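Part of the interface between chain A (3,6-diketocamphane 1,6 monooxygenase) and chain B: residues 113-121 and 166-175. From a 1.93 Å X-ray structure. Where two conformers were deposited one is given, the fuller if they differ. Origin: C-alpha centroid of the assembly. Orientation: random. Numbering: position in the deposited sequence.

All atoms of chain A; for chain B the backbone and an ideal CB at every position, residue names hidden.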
ATOM      1  N   PRO A 113      -7.155  20.065   7.981  1.00 15.08           N
ATOM      2  CA  PRO A 113      -5.885  20.764   8.189  1.00 14.68           C
ATOM      3  C   PRO A 113      -4.874  20.037   9.075  1.00 11.17           C
ATOM      4  O   PRO A 113      -3.680  20.185   8.847  1.00 11.19           O
ATOM      5  CB  PRO A 113      -6.323  22.116   8.809  1.00 13.23           C
ATOM      6  CG  PRO A 113      -7.664  22.337   8.260  1.00 16.31           C
ATOM      7  CD  PRO A 113      -8.305  20.971   8.187  1.00 16.49           C
ATOM      8  N   GLN A 114      -5.323  19.258  10.069  1.00 10.88           N
ATOM      9  CA  GLN A 114      -4.403  18.509  10.920  0.60 12.96           C
ATOM     10  C   GLN A 114      -3.542  17.554  10.093  1.00 11.59           C
ATOM     11  O   GLN A 114      -2.342  17.420  10.322  1.00  9.13           O
ATOM     12  CB  GLN A 114      -5.160  17.712  11.999  0.60 15.20           C
ATOM     13  CG  GLN A 114      -5.832  18.585  13.046  0.60 16.77           C
ATOM     14  CD  GLN A 114      -6.460  17.780  14.168  0.60 17.30           C
ATOM     15  OE1 GLN A 114      -7.343  16.953  13.937  0.60 18.63           O
ATOM     16  NE2 GLN A 114      -5.988  17.994  15.383  0.60 20.92           N
ATOM     17  N   ALA A 115      -4.171  16.878   9.122  1.00  9.61           N
ATOM     18  CA  ALA A 115      -3.462  15.975   8.262  1.00  8.38           C
ATOM     19  C   ALA A 115      -2.570  16.778   7.275  1.00  8.73           C
ATOM     20  O   ALA A 115      -1.462  16.367   7.005  1.00  9.13           O
ATOM     21  CB  ALA A 115      -4.427  15.080   7.500  1.00  8.85           C
ATOM     22  N   SER A 116      -3.075  17.876   6.726  1.00 10.49           N
ATOM     23  CA  SER A 116      -2.238  18.729   5.842  1.00 13.14           C
ATOM     24  C   SER A 116      -0.917  19.133   6.559  1.00 13.26           C
ATOM     25  O   SER A 116       0.164  19.057   5.994  1.00 12.47           O
ATOM     26  CB  SER A 116      -3.021  19.976   5.432  1.00 14.41           C
ATOM     27  OG  SER A 116      -4.281  19.650   4.865  1.00 14.19           O
ATOM     28  N   TYR A 117      -1.057  19.524   7.821  1.00 12.87           N
ATOM     29  CA  TYR A 117       0.062  19.909   8.701  1.00 11.46           C
ATOM     30  C   TYR A 117       1.106  18.786   8.813  1.00 12.77           C
ATOM     31  O   TYR A 117       2.290  19.034   8.641  1.00 10.12           O
ATOM     32  CB  TYR A 117      -0.504  20.258  10.082  1.00  8.34           C
ATOM     33  CG  TYR A 117       0.483  20.786  11.111  1.00 10.27           C
ATOM     34  CD1 TYR A 117       1.235  19.910  11.901  1.00 10.32           C
ATOM     35  CD2 TYR A 117       0.606  22.143  11.339  1.00 10.40           C
ATOM     36  CE1 TYR A 117       2.111  20.381  12.874  1.00 13.34           C
ATOM     37  CE2 TYR A 117       1.477  22.631  12.324  1.00 13.30           C
ATOM     38  CZ  TYR A 117       2.230  21.745  13.081  1.00 11.27           C
ATOM     39  OH  TYR A 117       3.090  22.219  14.041  1.00 12.16           O
ATOM     40  N   MET A 118       0.631  17.548   9.005  1.00 11.71           N
ATOM     41  CA  MET A 118       1.510  16.396   9.091  0.65 11.56           C
ATOM     42  C   MET A 118       2.358  16.259   7.864  1.00 10.79           C
ATOM     43  O   MET A 118       3.524  15.884   7.952  1.00 11.74           O
ATOM     44  CB  MET A 118       0.719  15.104   9.239  0.65 13.80           C
ATOM     45  CG  MET A 118      -0.038  14.961  10.544  0.65 16.81           C
ATOM     46  SD  MET A 118      -1.201  13.559  10.560  0.65 20.68           S
ATOM     47  CE  MET A 118      -0.184  12.296   9.780  0.65 16.62           C
ATOM     48  N   HIS A 119       1.784  16.587   6.708  1.00 12.16           N
ATOM     49  CA  HIS A 119       2.506  16.436   5.435  1.00 12.76           C
ATOM     50  C   HIS A 119       3.217  17.710   4.991  1.00 13.63           C
ATOM     51  O   HIS A 119       3.624  17.807   3.828  1.00 13.56           O
ATOM     52  CB  HIS A 119       1.545  15.906   4.362  1.00 11.08           C
ATOM     53  CG  HIS A 119       1.030  14.554   4.689  1.00 10.94           C
ATOM     54  ND1 HIS A 119      -0.076  14.361   5.478  1.00 12.44           N
ATOM     55  CD2 HIS A 119       1.540  13.321   4.444  1.00 13.61           C
ATOM     56  CE1 HIS A 119      -0.265  13.070   5.663  1.00 10.71           C
ATOM     57  NE2 HIS A 119       0.705  12.416   5.054  1.00 10.10           N
ATOM     58  N   GLY A 120       3.383  18.663   5.915  1.00 12.33           N
ATOM     59  CA  GLY A 120       4.196  19.846   5.688  1.00 10.91           C
ATOM     60  C   GLY A 120       3.484  21.041   5.093  1.00 11.08           C
ATOM     61  O   GLY A 120       4.120  21.904   4.484  1.00 13.83           O
ATOM     62  N   ILE A 121       2.168  21.085   5.222  1.00 12.26           N
ATOM     63  CA  ILE A 121       1.342  22.127   4.642  1.00 14.04           C
ATOM     64  C   ILE A 121       0.653  22.857   5.781  1.00 16.09           C
ATOM     65  O   ILE A 121      -0.356  22.372   6.317  1.00 11.75           O
ATOM     66  CB  ILE A 121       0.308  21.541   3.675  1.00 13.06           C
ATOM     67  CG1 ILE A 121       1.015  20.797   2.536  1.00 18.17           C
ATOM     68  CG2 ILE A 121      -0.619  22.623   3.128  1.00 15.53           C
ATOM     69  CD1 ILE A 121       0.306  19.519   2.139  1.00 20.40           C
TER
ATOM     70  N   UNK B 166      12.249  17.678   2.973  1.00 11.18           N
ATOM     71  CA  UNK B 166      10.806  17.679   3.200  1.00 12.73           C
ATOM     72  C   UNK B 166      10.417  18.605   4.344  1.00 14.91           C
ATOM     73  O   UNK B 166      11.239  18.878   5.237  1.00 12.93           O
ATOM     74  CB  UNK B 166      10.315  16.259   3.491  1.00 12.73           C
ATOM     75  N   UNK B 167       9.149  19.037   4.308  1.00 11.30           N
ATOM     76  CA  UNK B 167       8.469  19.643   5.427  1.00 10.05           C
ATOM     77  C   UNK B 167       7.521  18.555   5.963  1.00 12.12           C
ATOM     78  O   UNK B 167       6.883  17.855   5.188  1.00  9.74           O
ATOM     79  CB  UNK B 167       7.731  20.922   5.026  1.00 10.05           C
ATOM     80  N   UNK B 168       7.418  18.452   7.264  1.00  8.97           N
ATOM     81  CA  UNK B 168       6.559  17.448   7.883  1.00 11.70           C
ATOM     82  C   UNK B 168       6.309  17.804   9.325  1.00 10.46           C
ATOM     83  O   UNK B 168       6.981  18.660   9.874  1.00 12.37           O
ATOM     84  CB  UNK B 168       7.179  16.053   7.779  1.00 11.70           C
ATOM     85  N   UNK B 169       5.306  17.172   9.923  1.00  9.78           N
ATOM     86  CA  UNK B 169       4.998  17.492  11.330  1.00 10.76           C
ATOM     87  C   UNK B 169       4.068  16.522  11.968  1.00 11.70           C
ATOM     88  O   UNK B 169       3.630  15.532  11.362  1.00 11.13           O
ATOM     89  CB  UNK B 169       4.392  18.892  11.440  1.00 10.76           C
ATOM     90  N   UNK B 170       3.743  16.797  13.213  1.00 13.74           N
ATOM     91  CA  UNK B 170       2.698  16.063  13.918  1.00 12.70           C
ATOM     92  C   UNK B 170       1.948  17.126  14.750  1.00 16.33           C
ATOM     93  O   UNK B 170       2.565  17.881  15.482  1.00 14.10           O
ATOM     94  CB  UNK B 170       3.269  14.939  14.785  1.00 12.70           C
ATOM     95  N   UNK B 171       0.635  17.246  14.569  1.00 15.95           N
ATOM     96  CA  UNK B 171      -0.054  18.376  15.167  1.00 19.43           C
ATOM     97  C   UNK B 171      -0.381  18.169  16.643  1.00 19.06           C
ATOM     98  O   UNK B 171      -0.365  17.050  17.127  1.00 14.23           O
ATOM     99  CB  UNK B 171      -1.343  18.658  14.392  1.00 19.43           C
ATOM    100  N   UNK B 172      -0.615  19.259  17.360  1.00 24.20           N
ATOM    101  CA  UNK B 172      -1.220  19.229  18.695  0.50 22.52           C
ATOM    102  C   UNK B 172      -2.690  18.891  18.533  1.00 19.81           C
ATOM    103  O   UNK B 172      -3.280  19.184  17.485  1.00 22.33           O
ATOM    104  CB  UNK B 172      -1.039  20.560  19.428  0.50 22.52           C
ATOM    105  N   UNK B 173      -3.290  18.314  19.564  1.00 26.90           N
ATOM    106  CA  UNK B 173      -4.741  18.098  19.601  1.00 38.08           C
ATOM    107  C   UNK B 173      -5.503  19.453  19.458  1.00 44.89           C
ATOM    108  O   UNK B 173      -5.047  20.477  19.956  1.00 42.76           O
ATOM    109  CB  UNK B 173      -5.131  17.399  20.905  1.00 38.08           C
ATOM    110  N   UNK B 174      -6.634  19.467  18.752  1.00 44.26           N
ATOM    111  CA  UNK B 174      -7.481  20.684  18.672  1.00 68.42           C
ATOM    112  C   UNK B 174      -8.168  20.993  20.012  1.00 77.50           C
ATOM    113  O   UNK B 174      -8.261  20.126  20.893  1.00 60.91           O
ATOM    114  CB  UNK B 174      -8.541  20.517  17.582  1.00 68.42           C
ATOM    115  N   UNK B 175      -8.643  22.232  20.146  1.00 93.89           N
ATOM    116  CA  UNK B 175      -9.400  22.696  21.317  1.00102.30           C
ATOM    117  C   UNK B 175     -10.930  22.473  21.207  1.00 75.16           C
ATOM    118  O   UNK B 175     -11.701  23.299  20.710  1.00 56.15           O
ATOM    119  CB  UNK B 175      -9.123  24.185  21.531  1.00102.30           C
TER

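At position 166 the ideal CB has no atom of chain A's stretch within 5.5 Å, so chain A sets no requirement; the residue is Trp B166, whose indole leads away.

Position 167 begins a strand, and its CA-to-CB bond runs sideways, with CB 3.8 Å from Gly A120 CA. Chain A offers backbone but no charge, so many side chains would fit. The residue is Asp B167, its carboxylate engaged elsewhere in the structure. Its main chain matters more here: Gly A120 CA lies 3.4 Å from Asp B167 O in a CA-H...O contact. A CB on Gly A120 would fall 2.3 Å from Asp B167 O, so the close approach needs the bare glycine.

At 168 the bond again points sideways, and the CB lies 3.7 Å from Met A118 O. A small side chain suits a place beside a carbonyl. Ala B168 occupies it, and Ala B168 CA makes a CA-H...O contact of 3.4 Å with Met A118 O.

Position 169 is the most restrictive. Its CB would point toward chain A and come 3.1 Å from Tyr A117 CE1, which is tight, and the strand is almost fully extended. Glycine is the natural expectation, and Gly B169 is found. Without a side chain, the strand can settle against the end of the helix: Gly B169 N donates a hydrogen bond to Met A118 O (3.0 Å), and Met A118 CA approaches Gly B169 O at 3.2 Å in a CA-H...O contact.

At 170 the bond points away, so chain A sets no limit on size. Tyr B170 takes it, while Tyr B170 O lies 3.6 Å from Tyr A117 CE1.

Position 171 has a phi of -81°, compatible with proline, and its CB sits 3.8 Å from Tyr A117 CD1. A compact apolar residue would suit; valine or proline are both reasonable. Pro B171 CD packs 3.6 Å from Met A118 CG, and Pro B171 CG lies 3.7 Å from Gln A114 O.

Positions 172 and 173 have no chain A atom within 5.5 Å of CB, so polar residues are acceptable: Glu B172 and Glu B173. A water accepts from Gln A114 NE2 (2.9 Å) and donates to Glu B173 OE1 (3.0 Å), joining the chains.

At 174 the CB points toward chain A, 4.2 Å from Gln A114 NE2; polar or aliphatic groups could serve. Leu B174, poorly ordered, brings CG to 3.5 Å from Gln A114 NE2, and its N donates to the same water.

Position 175 is out of reach; it is Glu B175.

Chain B, residues 166-175: WDAGYPEELE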
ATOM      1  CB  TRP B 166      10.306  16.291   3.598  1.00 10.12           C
ATOM      2  CG  TRP B 166      10.565  15.198   2.616  1.00  8.78           C
ATOM      3  CD1 TRP B 166       9.813  14.879   1.524  1.00 10.21           C
ATOM      4  CD2 TRP B 166      11.597  14.235   2.693  1.00  9.48           C
ATOM      5  NE1 TRP B 166      10.347  13.801   0.885  1.00  9.89           N
ATOM      6  CE2 TRP B 166      11.443  13.369   1.576  1.00  9.35           C
ATOM      7  CE3 TRP B 166      12.667  14.036   3.566  1.00  9.31           C
ATOM      8  CZ2 TRP B 166      12.309  12.312   1.321  1.00 10.85           C
ATOM      9  CZ3 TRP B 166      13.542  12.985   3.320  1.00 11.68           C
ATOM     10  CH2 TRP B 166      13.355  12.117   2.207  1.00 11.75           C
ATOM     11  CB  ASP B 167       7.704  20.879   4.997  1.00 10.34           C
ATOM     12  CG  ASP B 167       8.607  21.943   4.373  1.00 12.59           C
ATOM     13  OD1 ASP B 167       9.755  22.063   4.783  1.00 14.18           O
ATOM     14  OD2 ASP B 167       8.160  22.625   3.477  1.00 16.39           O
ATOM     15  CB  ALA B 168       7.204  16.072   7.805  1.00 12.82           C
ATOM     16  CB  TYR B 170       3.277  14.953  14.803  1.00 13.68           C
ATOM     17  CG  TYR B 170       2.182  14.115  15.400  1.00 13.48           C
ATOM     18  CD1 TYR B 170       1.593  13.099  14.680  1.00 19.78           C
ATOM     19  CD2 TYR B 170       1.675  14.401  16.661  1.00 12.69           C
ATOM     20  CE1 TYR B 170       0.541  12.348  15.220  1.00 19.02           C
ATOM     21  CE2 TYR B 170       0.641  13.668  17.210  1.00 16.59           C
ATOM     22  CZ  TYR B 170       0.065  12.657  16.480  1.00 19.83           C
ATOM     23  OH  TYR B 170      -0.974  11.962  17.032  1.00 25.44           O
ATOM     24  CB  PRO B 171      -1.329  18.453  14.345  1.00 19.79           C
ATOM     25  CG  PRO B 171      -1.602  17.044  13.968  1.00 17.42           C
ATOM     26  CD  PRO B 171      -0.293  16.344  13.865  1.00 20.63           C
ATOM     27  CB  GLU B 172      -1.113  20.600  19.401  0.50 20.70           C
ATOM     28  CG  GLU B 172       0.205  20.911  20.062  0.50 18.10           C
ATOM     29  CD  GLU B 172       0.047  21.999  21.135  0.50 17.27           C
ATOM     30  OE1 GLU B 172      -0.662  23.001  20.909  0.50 16.13           O
ATOM     31  OE2 GLU B 172       0.577  21.831  22.245  0.50 15.42           O
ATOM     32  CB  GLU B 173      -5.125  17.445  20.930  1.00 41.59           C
ATOM     33  CG  GLU B 173      -4.516  16.073  21.205  1.00 32.87           C
ATOM     34  CD  GLU B 173      -5.132  14.965  20.376  1.00 45.68           C
ATOM     35  OE1 GLU B 173      -6.208  15.221  19.826  1.00 38.78           O
ATOM     36  OE2 GLU B 173      -4.556  13.843  20.281  1.00 46.20           O
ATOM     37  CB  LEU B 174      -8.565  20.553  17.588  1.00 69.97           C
ATOM     38  CG  LEU B 174      -8.118  20.622  16.123  1.00 70.87           C
ATOM     39  CD1 LEU B 174      -9.261  20.255  15.183  1.00 63.32           C
ATOM     40  CD2 LEU B 174      -7.536  21.984  15.774  1.00 61.61           C
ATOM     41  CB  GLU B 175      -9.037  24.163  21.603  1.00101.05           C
ATOM     42  CG  GLU B 175      -9.190  24.603  23.049  1.00104.00           C
ATOM     43  CD  GLU B 175      -8.455  25.903  23.336  1.00131.26           C
ATOM     44  OE1 GLU B 175      -8.657  26.882  22.584  1.00145.88           O
ATOM     45  OE2 GLU B 175      -7.667  25.948  24.306  1.00119.15           O
TER
HETATM   46  O   HOH W   1      -7.480  16.875  17.622  1.00 41.74           O
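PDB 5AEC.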